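Iota-carrageenase (Alteromonas sp., PDB 1H80) hydrolyses the beta-1,4 linkages within iota-carrageenan, a sulfated galactan of red algal cell walls, with inversion of anomeric configuration. Local coordinates at residues A[270-279]-A[403-412]; A[241-249]-A[361-369]. All blocks are in the same frame, centred on the assembly; numbering follows the deposited sequence.

Contact 1. Residues A[270-279]-A[403-412]. With CA (calcium ion), chain E.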
ATOM      1  N   SER A 270      -5.555   6.630 -15.834  1.00 13.98           N
ATOM      2  CA  SER A 270      -6.095   5.342 -16.218  1.00 14.70           C
ATOM      3  C   SER A 270      -6.279   4.403 -15.014  1.00 14.14           C
ATOM      4  O   SER A 270      -5.907   3.238 -15.088  1.00 15.49           O
ATOM      5  CB  SER A 270      -5.187   4.686 -17.267  1.00 14.79           C
ATOM      6  OG  SER A 270      -5.777   3.518 -17.808  1.00 17.21           O
ATOM      7  N   CYS A 271      -6.821   4.909 -13.901  1.00 14.63           N
ATOM      8  CA  CYS A 271      -7.099   4.053 -12.732  1.00 14.66           C
ATOM      9  C   CYS A 271      -8.604   3.982 -12.573  1.00 14.45           C
ATOM     10  O   CYS A 271      -9.342   4.753 -13.201  1.00 14.14           O
ATOM     11  CB  CYS A 271      -6.491   4.594 -11.424  1.00 16.92           C
ATOM     12  SG  CYS A 271      -4.710   4.850 -11.616  1.00 17.96           S
ATOM     13  N   GLY A 272      -9.059   3.052 -11.740  1.00 13.58           N
ATOM     14  CA  GLY A 272     -10.487   2.913 -11.507  1.00 14.56           C
ATOM     15  C   GLY A 272     -11.017   4.262 -11.062  1.00 14.36           C
ATOM     16  O   GLY A 272     -12.013   4.769 -11.578  1.00 14.65           O
ATOM     17  N   SER A 273     -10.330   4.845 -10.086  1.00 14.57           N
ATOM     18  CA  SER A 273     -10.669   6.164  -9.571  1.00 14.16           C
ATOM     19  C   SER A 273      -9.401   6.665  -8.895  1.00 14.72           C
ATOM     20  O   SER A 273      -8.448   5.905  -8.727  1.00 14.63           O
ATOM     21  CB  SER A 273     -11.819   6.091  -8.562  1.00 15.93           C
ATOM     22  OG  SER A 273     -11.444   5.398  -7.384  1.00 17.10           O
ATOM     23  N   ALA A 274      -9.375   7.937  -8.523  1.00 13.72           N
ATOM     24  CA  ALA A 274      -8.193   8.484  -7.863  1.00 13.52           C
ATOM     25  C   ALA A 274      -8.261   8.159  -6.376  1.00 13.70           C
ATOM     26  O   ALA A 274      -7.269   7.757  -5.762  1.00 14.01           O
ATOM     27  CB  ALA A 274      -8.125   9.988  -8.078  1.00 14.44           C
ATOM     28  N   VAL A 275      -9.445   8.337  -5.804  1.00 13.93           N
ATOM     29  CA  VAL A 275      -9.664   8.069  -4.392  1.00 14.41           C
ATOM     30  C   VAL A 275     -10.813   7.085  -4.259  1.00 15.16           C
ATOM     31  O   VAL A 275     -11.811   7.174  -4.978  1.00 14.84           O
ATOM     32  CB  VAL A 275     -10.027   9.358  -3.624  1.00 15.06           C
ATOM     33  CG1 VAL A 275     -10.224   9.047  -2.142  1.00 15.35           C
ATOM     34  CG2 VAL A 275      -8.934  10.396  -3.812  1.00 15.51           C
ATOM     35  N   ARG A 276     -10.662   6.140  -3.343  1.00 14.32           N
ATOM     36  CA  ARG A 276     -11.693   5.147  -3.115  1.00 16.05           C
ATOM     37  C   ARG A 276     -11.865   4.910  -1.626  1.00 16.41           C
ATOM     38  O   ARG A 276     -10.891   4.748  -0.898  1.00 16.24           O
ATOM     39  CB  ARG A 276     -11.319   3.837  -3.799  1.00 16.77           C
ATOM     40  CG  ARG A 276     -12.206   2.675  -3.414  1.00 18.57           C
ATOM     41  CD  ARG A 276     -11.743   1.406  -4.091  1.00 19.88           C
ATOM     42  NE  ARG A 276     -12.058   0.229  -3.291  1.00 21.40           N
ATOM     43  CZ  ARG A 276     -11.650  -0.999  -3.582  1.00 22.59           C
ATOM     44  NH1 ARG A 276     -10.909  -1.215  -4.661  1.00 22.88           N
ATOM     45  NH2 ARG A 276     -11.977  -2.013  -2.790  1.00 24.39           N
ATOM     46  N   SER A 277     -13.114   4.900  -1.176  1.00 16.38           N
ATOM     47  CA  SER A 277     -13.414   4.664   0.227  1.00 16.89           C
ATOM     48  C   SER A 277     -14.449   3.554   0.333  1.00 17.43           C
ATOM     49  O   SER A 277     -15.520   3.631  -0.272  1.00 17.55           O
ATOM     50  CB  SER A 277     -13.938   5.942   0.883  1.00 17.08           C
ATOM     51  OG  SER A 277     -12.951   6.960   0.849  0.50 16.18           O
ATOM     52  N   ASP A 278     -14.111   2.518   1.093  1.00 17.60           N
ATOM     53  CA  ASP A 278     -14.997   1.378   1.285  1.00 18.03           C
ATOM     54  C   ASP A 278     -15.651   1.449   2.651  1.00 18.78           C
ATOM     55  O   ASP A 278     -15.082   1.981   3.600  1.00 18.79           O
ATOM     56  CB  ASP A 278     -14.222   0.060   1.209  1.00 19.50           C
ATOM     57  CG  ASP A 278     -13.618  -0.197  -0.153  1.00 20.59           C
ATOM     58  OD1 ASP A 278     -13.887   0.578  -1.095  1.00 21.62           O
ATOM     59  OD2 ASP A 278     -12.872  -1.191  -0.275  1.00 22.34           O
ATOM     60  N   SER A 279     -16.847   0.895   2.750  1.00 19.10           N
ATOM     61  CA  SER A 279     -17.547   0.884   4.021  1.00 20.02           C
ATOM     62  C   SER A 279     -16.834  -0.057   4.984  1.00 19.55           C
ATOM     63  O   SER A 279     -16.212  -1.038   4.573  1.00 19.13           O
ATOM     64  CB  SER A 279     -18.985   0.405   3.824  1.00 21.23           C
ATOM     65  OG  SER A 279     -19.646   0.259   5.069  1.00 23.94           O
ATOM     66  N   SER A 403     -11.383   3.992 -17.063  1.00 14.70           N
ATOM     67  CA  SER A 403     -11.495   4.575 -15.734  1.00 14.96           C
ATOM     68  C   SER A 403     -12.983   4.778 -15.487  1.00 15.12           C
ATOM     69  O   SER A 403     -13.736   5.045 -16.422  1.00 15.73           O
ATOM     70  CB  SER A 403     -10.783   5.925 -15.697  1.00 14.91           C
ATOM     71  OG  SER A 403      -9.402   5.771 -15.966  1.00 15.90           O
ATOM     72  N   LEU A 404     -13.407   4.666 -14.235  1.00 15.00           N
ATOM     73  CA  LEU A 404     -14.821   4.812 -13.913  1.00 16.00           C
ATOM     74  C   LEU A 404     -15.235   6.130 -13.277  1.00 15.72           C
ATOM     75  O   LEU A 404     -16.353   6.599 -13.491  1.00 15.64           O
ATOM     76  CB  LEU A 404     -15.267   3.656 -13.018  1.00 17.97           C
ATOM     77  CG  LEU A 404     -15.590   2.350 -13.748  1.00 19.72           C
ATOM     78  CD1 LEU A 404     -15.764   1.224 -12.749  1.00 21.10           C
ATOM     79  CD2 LEU A 404     -16.855   2.538 -14.578  1.00 20.41           C
ATOM     80  N   ALA A 405     -14.347   6.735 -12.497  1.00 15.56           N
ATOM     81  CA  ALA A 405     -14.692   7.986 -11.834  1.00 14.28           C
ATOM     82  C   ALA A 405     -13.468   8.647 -11.244  1.00 14.53           C
ATOM     83  O   ALA A 405     -12.364   8.119 -11.327  1.00 14.43           O
ATOM     84  CB  ALA A 405     -15.699   7.715 -10.719  1.00 15.10           C
ATOM     85  N   ALA A 406     -13.674   9.812 -10.643  1.00 14.30           N
ATOM     86  CA  ALA A 406     -12.583  10.515  -9.987  1.00 14.54           C
ATOM     87  C   ALA A 406     -12.553   9.997  -8.555  1.00 14.75           C
ATOM     88  O   ALA A 406     -11.491   9.745  -7.986  1.00 14.57           O
ATOM     89  CB  ALA A 406     -12.839  12.016  -9.990  1.00 15.11           C
ATOM     90  N   VAL A 407     -13.741   9.826  -7.984  1.00 14.49           N
ATOM     91  CA  VAL A 407     -13.882   9.362  -6.615  1.00 15.24           C
ATOM     92  C   VAL A 407     -14.956   8.294  -6.464  1.00 15.94           C
ATOM     93  O   VAL A 407     -16.031   8.386  -7.054  1.00 16.12           O
ATOM     94  CB  VAL A 407     -14.247  10.535  -5.681  1.00 15.95           C
ATOM     95  CG1 VAL A 407     -14.484  10.027  -4.258  1.00 16.27           C
ATOM     96  CG2 VAL A 407     -13.142  11.581  -5.704  1.00 15.96           C
ATOM     97  N   ILE A 408     -14.642   7.269  -5.682  1.00 15.79           N
ATOM     98  CA  ILE A 408     -15.589   6.207  -5.394  1.00 17.04           C
ATOM     99  C   ILE A 408     -15.725   6.199  -3.880  1.00 18.04           C
ATOM    100  O   ILE A 408     -14.731   6.114  -3.153  1.00 18.09           O
ATOM    101  CB  ILE A 408     -15.091   4.833  -5.880  1.00 17.07           C
ATOM    102  CG1 ILE A 408     -15.020   4.821  -7.410  1.00 16.88           C
ATOM    103  CG2 ILE A 408     -16.042   3.734  -5.399  1.00 17.34           C
ATOM    104  CD1 ILE A 408     -14.506   3.519  -7.996  1.00 17.57           C
ATOM    105  N   ASP A 409     -16.956   6.331  -3.404  1.00 18.61           N
ATOM    106  CA  ASP A 409     -17.215   6.336  -1.970  1.00 20.13           C
ATOM    107  C   ASP A 409     -18.412   5.443  -1.709  1.00 21.44           C
ATOM    108  O   ASP A 409     -19.552   5.845  -1.948  1.00 22.41           O
ATOM    109  CB  ASP A 409     -17.527   7.750  -1.488  1.00 20.13           C
ATOM    110  CG  ASP A 409     -17.710   7.826   0.020  0.50 19.43           C
ATOM    111  OD1 ASP A 409     -18.151   6.821   0.617  0.50 18.18           O
ATOM    112  OD2 ASP A 409     -17.426   8.892   0.607  0.50 20.02           O
ATOM    113  N   THR A 410     -18.158   4.236  -1.220  1.00 22.63           N
ATOM    114  CA  THR A 410     -19.238   3.303  -0.943  1.00 24.52           C
ATOM    115  C   THR A 410     -19.561   3.199   0.545  1.00 24.67           C
ATOM    116  O   THR A 410     -20.063   2.175   1.003  1.00 25.25           O
ATOM    117  CB  THR A 410     -18.922   1.894  -1.496  1.00 25.57           C
ATOM    118  OG1 THR A 410     -17.686   1.423  -0.947  1.00 27.28           O
ATOM    119  CG2 THR A 410     -18.814   1.932  -3.019  1.00 26.71           C
ATOM    120  N   THR A 411     -19.264   4.254   1.299  1.00 25.19           N
ATOM    121  CA  THR A 411     -19.577   4.257   2.724  1.00 25.96           C
ATOM    122  C   THR A 411     -21.068   4.570   2.835  1.00 27.61           C
ATOM    123  O   THR A 411     -21.594   5.385   2.078  1.00 27.96           O
ATOM    124  CB  THR A 411     -18.771   5.322   3.497  1.00 25.34           C
ATOM    125  OG1 THR A 411     -19.075   6.625   2.987  1.00 24.13           O
ATOM    126  CG2 THR A 411     -17.276   5.059   3.362  1.00 24.52           C
ATOM    127  N   PRO A 412     -21.768   3.922   3.777  1.00 28.90           N
ATOM    128  CA  PRO A 412     -23.206   4.136   3.974  1.00 30.61           C
ATOM    129  C   PRO A 412     -23.576   5.508   4.535  1.00 31.69           C
ATOM    130  O   PRO A 412     -23.588   5.705   5.752  1.00 32.46           O
ATOM    131  CB  PRO A 412     -23.585   3.003   4.920  1.00 30.50           C
ATOM    132  CG  PRO A 412     -22.360   2.887   5.779  1.00 29.84           C
ATOM    133  CD  PRO A 412     -21.243   2.955   4.758  1.00 29.74           C
TER
HETATM  134 CA    CA E1494     -19.707   8.458   4.537  1.00 27.43          CA
HETATM  135  O   HOH W   1     -10.260   7.373 -12.738  1.00 15.21           O
HETATM  136  O   HOH W   2     -13.804   8.284  -1.301  1.00 20.90           O
HETATM  137  O   HOH W   3     -15.687   1.396  -2.807  1.00 31.15           O
HETATM  138  O   HOH W   4     -18.011  -0.786   0.432  1.00 26.23           O
HETATM  139  O   HOH W   5     -18.261   9.796   2.957  1.00 33.16           O
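Val-275, Arg-276 and Ser-277 pair in parallel with Val-407, Ile-408 and Asp-409, in register, the strand axes 4.7 Å apart. Before the strands, Ser-403 OG donates to Cys-271 O (2.9 Å), and Gly-272 O is gripped by two amides, Leu-404 N and Ala-405 N. Ile-408 packs on the Arg-276 side: CG1, opposite its carbonyl carbon (chi1 -66°), and CD1 both rest 3.6 Å from Ser-273 OG, and CG1 also lies against Ser-273 CB. On the other face Val-275 CB faces Val-407 CG2 at 4.4 Å. Arg-276 runs out nearly extended from CG to NE and holds Asp-278 side-on, NE to OD1 (2.9 Å) and NH2 to OD2 (2.8 Å), each carboxylate oxygen using its syn lone pair. Just past the strands, water 3 joins Asp-278 OD1 to Thr-410 OG1 from one segment to the other. An asparagine at Asp-278 would probably leave the guanidinium without its countercharge and with one acceptor oxygen fewer, freer to swing. Asp-409 OD1 accepts both Thr-411 N, closing an Asx turn, and Thr-411 OG1 (2.6 Å), whose oxygen binds the calcium ion at 2.5 Å. Asp-418, Tyr-419 and Asp-420 also bind this metal. Parallel, in-register pairing of successive turns is the hallmark of the beta-helix fold, here with a calcium site beside the strand ends.

Contact 2. Residues A[241-249]-A[361-369]; sequences RCSKGLAAV and GYNADLKQD
Lys-244 to Leu-246 and Asn-363 to Lys-367 run in nearly the same direction, 17° apart, but a single backbone hydrogen bond joins them, from Asp-365 N to Gly-245 O (3.0 Å), with the donor well above the carbonyl plane. Asp-365 reaches toward the 241-249 segment. Its CG lies opposite its own carbonyl carbon (chi1 -79°), which lays the carboxylate over the Gly-245 backbone, OD2 coming within 3.2 Å of Gly-245 CA. Lys-244 O, 3.4 Å from the same OD2, is a second acceptor and no partner for it; the carboxylate's polar partner outside the two segments is Gly-212, and Lys-244 O receives a hydrogen bond from Arg-464. Leu-246 crosses Asp-365 at about a right angle, and its CD2 branch does the touching: it sits 3.5 Å from Asp-365 CB, 3.3 Å from Asp-365 O, and more loosely against Lys-367 CG. Lys-367 folds back through its first three torsions, while its NZ is hydrogen-bonded to Gln-397 O. At the other end Lys-244 and Asn-363 lie side by side, pointing the same way; Lys-244 CB packs 3.4 Å from Asn-363 O, and its chain then runs out fully extended, whereas Asn-363 OD1 takes a hydrogen bond from Arg-461 NE. The contact joins the turn that follows strand 231-243, on the way to strand 250-252, to strand 364-366, which pairs antiparallel with 399-401 in a small two-stranded sheet. A turn of the parallel beta-helix thus meets the start of a long loop that leaves the coil after strand 351-359 and comes back to it at strand 407-409.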
ATOM      1  N   ARG A 241       0.159   9.004  -6.312  1.00 11.98           N
ATOM      2  CA  ARG A 241      -0.288   8.765  -7.676  1.00 13.47           C
ATOM      3  C   ARG A 241      -0.512   7.313  -8.061  1.00 14.05           C
ATOM      4  O   ARG A 241       0.143   6.403  -7.550  1.00 13.40           O
ATOM      5  CB  ARG A 241       0.725   9.391  -8.638  1.00 15.04           C
ATOM      6  CG  ARG A 241       1.127  10.814  -8.262  1.00 16.96           C
ATOM      7  CD  ARG A 241       2.050  11.453  -9.291  1.00 19.55           C
ATOM      8  NE  ARG A 241       3.336  10.766  -9.432  1.00 20.61           N
ATOM      9  CZ  ARG A 241       4.313  10.790  -8.528  1.00 21.60           C
ATOM     10  NH1 ARG A 241       4.165  11.467  -7.395  1.00 21.08           N
ATOM     11  NH2 ARG A 241       5.448  10.142  -8.764  1.00 21.90           N
ATOM     12  N   CYS A 242      -1.457   7.113  -8.972  1.00 14.27           N
ATOM     13  CA  CYS A 242      -1.793   5.790  -9.470  1.00 14.87           C
ATOM     14  C   CYS A 242      -1.778   5.821 -11.003  1.00 14.66           C
ATOM     15  O   CYS A 242      -2.052   6.851 -11.614  1.00 13.56           O
ATOM     16  CB  CYS A 242      -3.196   5.363  -8.988  1.00 16.40           C
ATOM     17  SG  CYS A 242      -3.818   3.980 -10.003  0.50 17.92           S
ATOM     18  N   SER A 243      -1.422   4.697 -11.616  1.00 14.13           N
ATOM     19  CA  SER A 243      -1.430   4.577 -13.070  1.00 14.85           C
ATOM     20  C   SER A 243      -1.791   3.134 -13.387  1.00 14.90           C
ATOM     21  O   SER A 243      -1.227   2.204 -12.811  1.00 14.71           O
ATOM     22  CB  SER A 243      -0.067   4.944 -13.678  1.00 15.51           C
ATOM     23  OG  SER A 243       0.965   4.091 -13.228  0.50 15.37           O
ATOM     24  N   LYS A 244      -2.757   2.954 -14.283  1.00 14.70           N
ATOM     25  CA  LYS A 244      -3.210   1.622 -14.674  1.00 15.44           C
ATOM     26  C   LYS A 244      -3.528   0.737 -13.474  1.00 15.30           C
ATOM     27  O   LYS A 244      -3.227  -0.456 -13.471  1.00 16.44           O
ATOM     28  CB  LYS A 244      -2.153   0.945 -15.550  1.00 16.32           C
ATOM     29  CG  LYS A 244      -1.810   1.734 -16.802  1.00 18.81           C
ATOM     30  CD  LYS A 244      -0.781   0.993 -17.645  1.00 20.73           C
ATOM     31  CE  LYS A 244      -0.428   1.778 -18.896  1.00 22.95           C
ATOM     32  NZ  LYS A 244       0.581   1.067 -19.731  1.00 25.83           N
ATOM     33  N   GLY A 245      -4.149   1.322 -12.456  1.00 14.73           N
ATOM     34  CA  GLY A 245      -4.479   0.551 -11.274  1.00 14.09           C
ATOM     35  C   GLY A 245      -5.886   0.782 -10.766  1.00 13.71           C
ATOM     36  O   GLY A 245      -6.761   1.242 -11.499  1.00 14.14           O
ATOM     37  N   LEU A 246      -6.097   0.458  -9.496  1.00 13.68           N
ATOM     38  CA  LEU A 246      -7.398   0.621  -8.860  1.00 14.04           C
ATOM     39  C   LEU A 246      -7.618   2.048  -8.382  1.00 13.58           C
ATOM     40  O   LEU A 246      -8.630   2.669  -8.700  1.00 14.54           O
ATOM     41  CB  LEU A 246      -7.526  -0.331  -7.668  1.00 15.60           C
ATOM     42  CG  LEU A 246      -7.576  -1.832  -7.946  1.00 16.62           C
ATOM     43  CD1 LEU A 246      -7.574  -2.588  -6.622  1.00 18.61           C
ATOM     44  CD2 LEU A 246      -8.823  -2.170  -8.747  1.00 17.52           C
ATOM     45  N   ALA A 247      -6.665   2.559  -7.607  1.00 14.12           N
ATOM     46  CA  ALA A 247      -6.762   3.908  -7.067  1.00 13.30           C
ATOM     47  C   ALA A 247      -5.422   4.338  -6.500  1.00 13.25           C
ATOM     48  O   ALA A 247      -4.563   3.507  -6.223  1.00 13.40           O
ATOM     49  CB  ALA A 247      -7.811   3.950  -5.968  1.00 14.59           C
ATOM     50  N   ALA A 248      -5.249   5.643  -6.333  1.00 12.88           N
ATOM     51  CA  ALA A 248      -4.015   6.172  -5.773  1.00 12.93           C
ATOM     52  C   ALA A 248      -4.119   6.068  -4.262  1.00 13.42           C
ATOM     53  O   ALA A 248      -3.181   5.659  -3.583  1.00 12.84           O
ATOM     54  CB  ALA A 248      -3.837   7.626  -6.183  1.00 13.32           C
ATOM     55  N   VAL A 249      -5.281   6.440  -3.745  1.00 13.69           N
ATOM     56  CA  VAL A 249      -5.522   6.411  -2.314  1.00 14.91           C
ATOM     57  C   VAL A 249      -6.806   5.662  -2.020  1.00 15.41           C
ATOM     58  O   VAL A 249      -7.834   5.908  -2.644  1.00 14.92           O
ATOM     59  CB  VAL A 249      -5.646   7.837  -1.758  1.00 15.36           C
ATOM     60  CG1 VAL A 249      -5.966   7.783  -0.273  1.00 16.97           C
ATOM     61  CG2 VAL A 249      -4.353   8.603  -1.999  1.00 16.53           C
ATOM     62  N   GLY A 361      -8.404   6.858 -18.763  1.00 15.35           N
ATOM     63  CA  GLY A 361      -7.556   5.917 -19.468  1.00 15.41           C
ATOM     64  C   GLY A 361      -8.346   4.651 -19.751  1.00 15.26           C
ATOM     65  O   GLY A 361      -9.423   4.458 -19.189  1.00 15.18           O
ATOM     66  N   TYR A 362      -7.815   3.783 -20.605  1.00 15.77           N
ATOM     67  CA  TYR A 362      -8.493   2.539 -20.961  1.00 16.18           C
ATOM     68  C   TYR A 362      -7.893   1.304 -20.302  1.00 16.29           C
ATOM     69  O   TYR A 362      -8.345   0.186 -20.547  1.00 16.62           O
ATOM     70  CB  TYR A 362      -8.456   2.348 -22.482  1.00 16.91           C
ATOM     71  CG  TYR A 362      -9.275   3.359 -23.243  1.00 18.47           C
ATOM     72  CD1 TYR A 362     -10.661   3.243 -23.313  1.00 19.62           C
ATOM     73  CD2 TYR A 362      -8.669   4.448 -23.869  1.00 19.70           C
ATOM     74  CE1 TYR A 362     -11.431   4.188 -23.986  1.00 20.32           C
ATOM     75  CE2 TYR A 362      -9.430   5.402 -24.544  1.00 20.77           C
ATOM     76  CZ  TYR A 362     -10.809   5.264 -24.597  1.00 21.20           C
ATOM     77  OH  TYR A 362     -11.567   6.210 -25.248  1.00 22.51           O
ATOM     78  N   ASN A 363      -6.883   1.497 -19.459  1.00 16.46           N
ATOM     79  CA  ASN A 363      -6.228   0.362 -18.819  1.00 16.94           C
ATOM     80  C   ASN A 363      -6.248   0.363 -17.301  1.00 15.78           C
ATOM     81  O   ASN A 363      -5.251   0.031 -16.657  1.00 16.48           O
ATOM     82  CB  ASN A 363      -4.790   0.267 -19.318  1.00 18.53           C
ATOM     83  CG  ASN A 363      -4.718   0.053 -20.812  1.00 20.86           C
ATOM     84  OD1 ASN A 363      -5.213  -0.947 -21.326  1.00 23.25           O
ATOM     85  ND2 ASN A 363      -4.110   0.998 -21.520  1.00 22.83           N
ATOM     86  N   ALA A 364      -7.387   0.725 -16.729  1.00 15.10           N
ATOM     87  CA  ALA A 364      -7.528   0.745 -15.282  1.00 14.76           C
ATOM     88  C   ALA A 364      -7.830  -0.651 -14.745  1.00 15.59           C
ATOM     89  O   ALA A 364      -8.347  -1.503 -15.468  1.00 15.71           O
ATOM     90  CB  ALA A 364      -8.648   1.694 -14.890  1.00 16.20           C
ATOM     91  N   ASP A 365      -7.475  -0.892 -13.484  1.00 14.51           N
ATOM     92  CA  ASP A 365      -7.780  -2.166 -12.839  1.00 14.89           C
ATOM     93  C   ASP A 365      -9.209  -1.964 -12.355  1.00 15.10           C
ATOM     94  O   ASP A 365      -9.515  -0.956 -11.717  1.00 14.97           O
ATOM     95  CB  ASP A 365      -6.878  -2.432 -11.622  1.00 15.48           C
ATOM     96  CG  ASP A 365      -5.492  -2.921 -12.002  0.40 15.52           C
ATOM     97  OD1 ASP A 365      -5.345  -3.576 -13.055  0.40 16.38           O
ATOM     98  OD2 ASP A 365      -4.544  -2.672 -11.223  0.40 15.73           O
ATOM     99  N   LEU A 366     -10.085  -2.913 -12.659  1.00 15.02           N
ATOM    100  CA  LEU A 366     -11.479  -2.801 -12.261  1.00 15.69           C
ATOM    101  C   LEU A 366     -11.959  -4.050 -11.548  1.00 15.43           C
ATOM    102  O   LEU A 366     -11.549  -5.158 -11.876  1.00 15.71           O
ATOM    103  CB  LEU A 366     -12.356  -2.567 -13.496  1.00 16.04           C
ATOM    104  CG  LEU A 366     -12.034  -1.329 -14.334  1.00 16.68           C
ATOM    105  CD1 LEU A 366     -12.817  -1.361 -15.644  1.00 17.59           C
ATOM    106  CD2 LEU A 366     -12.369  -0.079 -13.534  1.00 16.77           C
ATOM    107  N   LYS A 367     -12.832  -3.862 -10.567  1.00 15.67           N
ATOM    108  CA  LYS A 367     -13.397  -4.980  -9.832  1.00 16.59           C
ATOM    109  C   LYS A 367     -14.719  -5.329 -10.498  1.00 16.56           C
ATOM    110  O   LYS A 367     -15.383  -4.466 -11.076  1.00 16.81           O
ATOM    111  CB  LYS A 367     -13.631  -4.599  -8.370  1.00 17.55           C
ATOM    112  CG  LYS A 367     -12.358  -4.242  -7.618  1.00 18.39           C
ATOM    113  CD  LYS A 367     -11.363  -5.401  -7.591  1.00 21.01           C
ATOM    114  CE  LYS A 367     -11.897  -6.579  -6.791  1.00 22.52           C
ATOM    115  NZ  LYS A 367     -10.907  -7.691  -6.685  1.00 24.22           N
ATOM    116  N   GLN A 368     -15.105  -6.595 -10.427  1.00 17.03           N
ATOM    117  CA  GLN A 368     -16.353  -7.011 -11.052  1.00 17.02           C
ATOM    118  C   GLN A 368     -17.560  -6.217 -10.559  1.00 17.87           C
ATOM    119  O   GLN A 368     -18.439  -5.877 -11.354  1.00 16.61           O
ATOM    120  CB  GLN A 368     -16.598  -8.500 -10.811  1.00 17.93           C
ATOM    121  CG  GLN A 368     -17.725  -9.065 -11.660  1.00 18.87           C
ATOM    122  CD  GLN A 368     -17.960 -10.533 -11.389  1.00 19.32           C
ATOM    123  OE1 GLN A 368     -18.645 -10.894 -10.435  1.00 20.51           O
ATOM    124  NE2 GLN A 368     -17.373 -11.390 -12.216  1.00 19.84           N
ATOM    125  N   ASP A 369     -17.607  -5.916  -9.261  1.00 17.78           N
ATOM    126  CA  ASP A 369     -18.740  -5.179  -8.707  1.00 19.43           C
ATOM    127  C   ASP A 369     -18.739  -3.695  -9.055  1.00 18.79           C
ATOM    128  O   ASP A 369     -19.523  -2.924  -8.508  1.00 20.16           O
ATOM    129  CB  ASP A 369     -18.830  -5.369  -7.181  1.00 20.95           C
ATOM    130  CG  ASP A 369     -17.698  -4.691  -6.423  1.00 23.47           C
ATOM    131  OD1 ASP A 369     -16.802  -4.096  -7.055  1.00 24.23           O
ATOM    132  OD2 ASP A 369     -17.712  -4.756  -5.172  1.00 25.71           O
TER

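Contacts 1 and 2 lie side by side in the beta-helix, their centres about 9 Å apart, and their segments alternate along the chain. The disulfide between Cys-242 and Cys-271 ties 241-249 covalently to 270-279, with SG to SG at 2.0 Å. Ser-270 OG and Asn-363 N, 2.8 Å apart, probably form a hydrogen bond, and Ala-364 CB packs 3.2 Å from Ser-270 O. Backbone hydrogen bonds of Gly-272 with Gly-245 and of Ser-273 with Leu-246 join the neighbouring turns. One calcium ion is bound at contact 1 through Thr-411 OG1; at contact 2 a sodium ion lies about 13 Å from the Asp-365 side chain, too far to be bound by it.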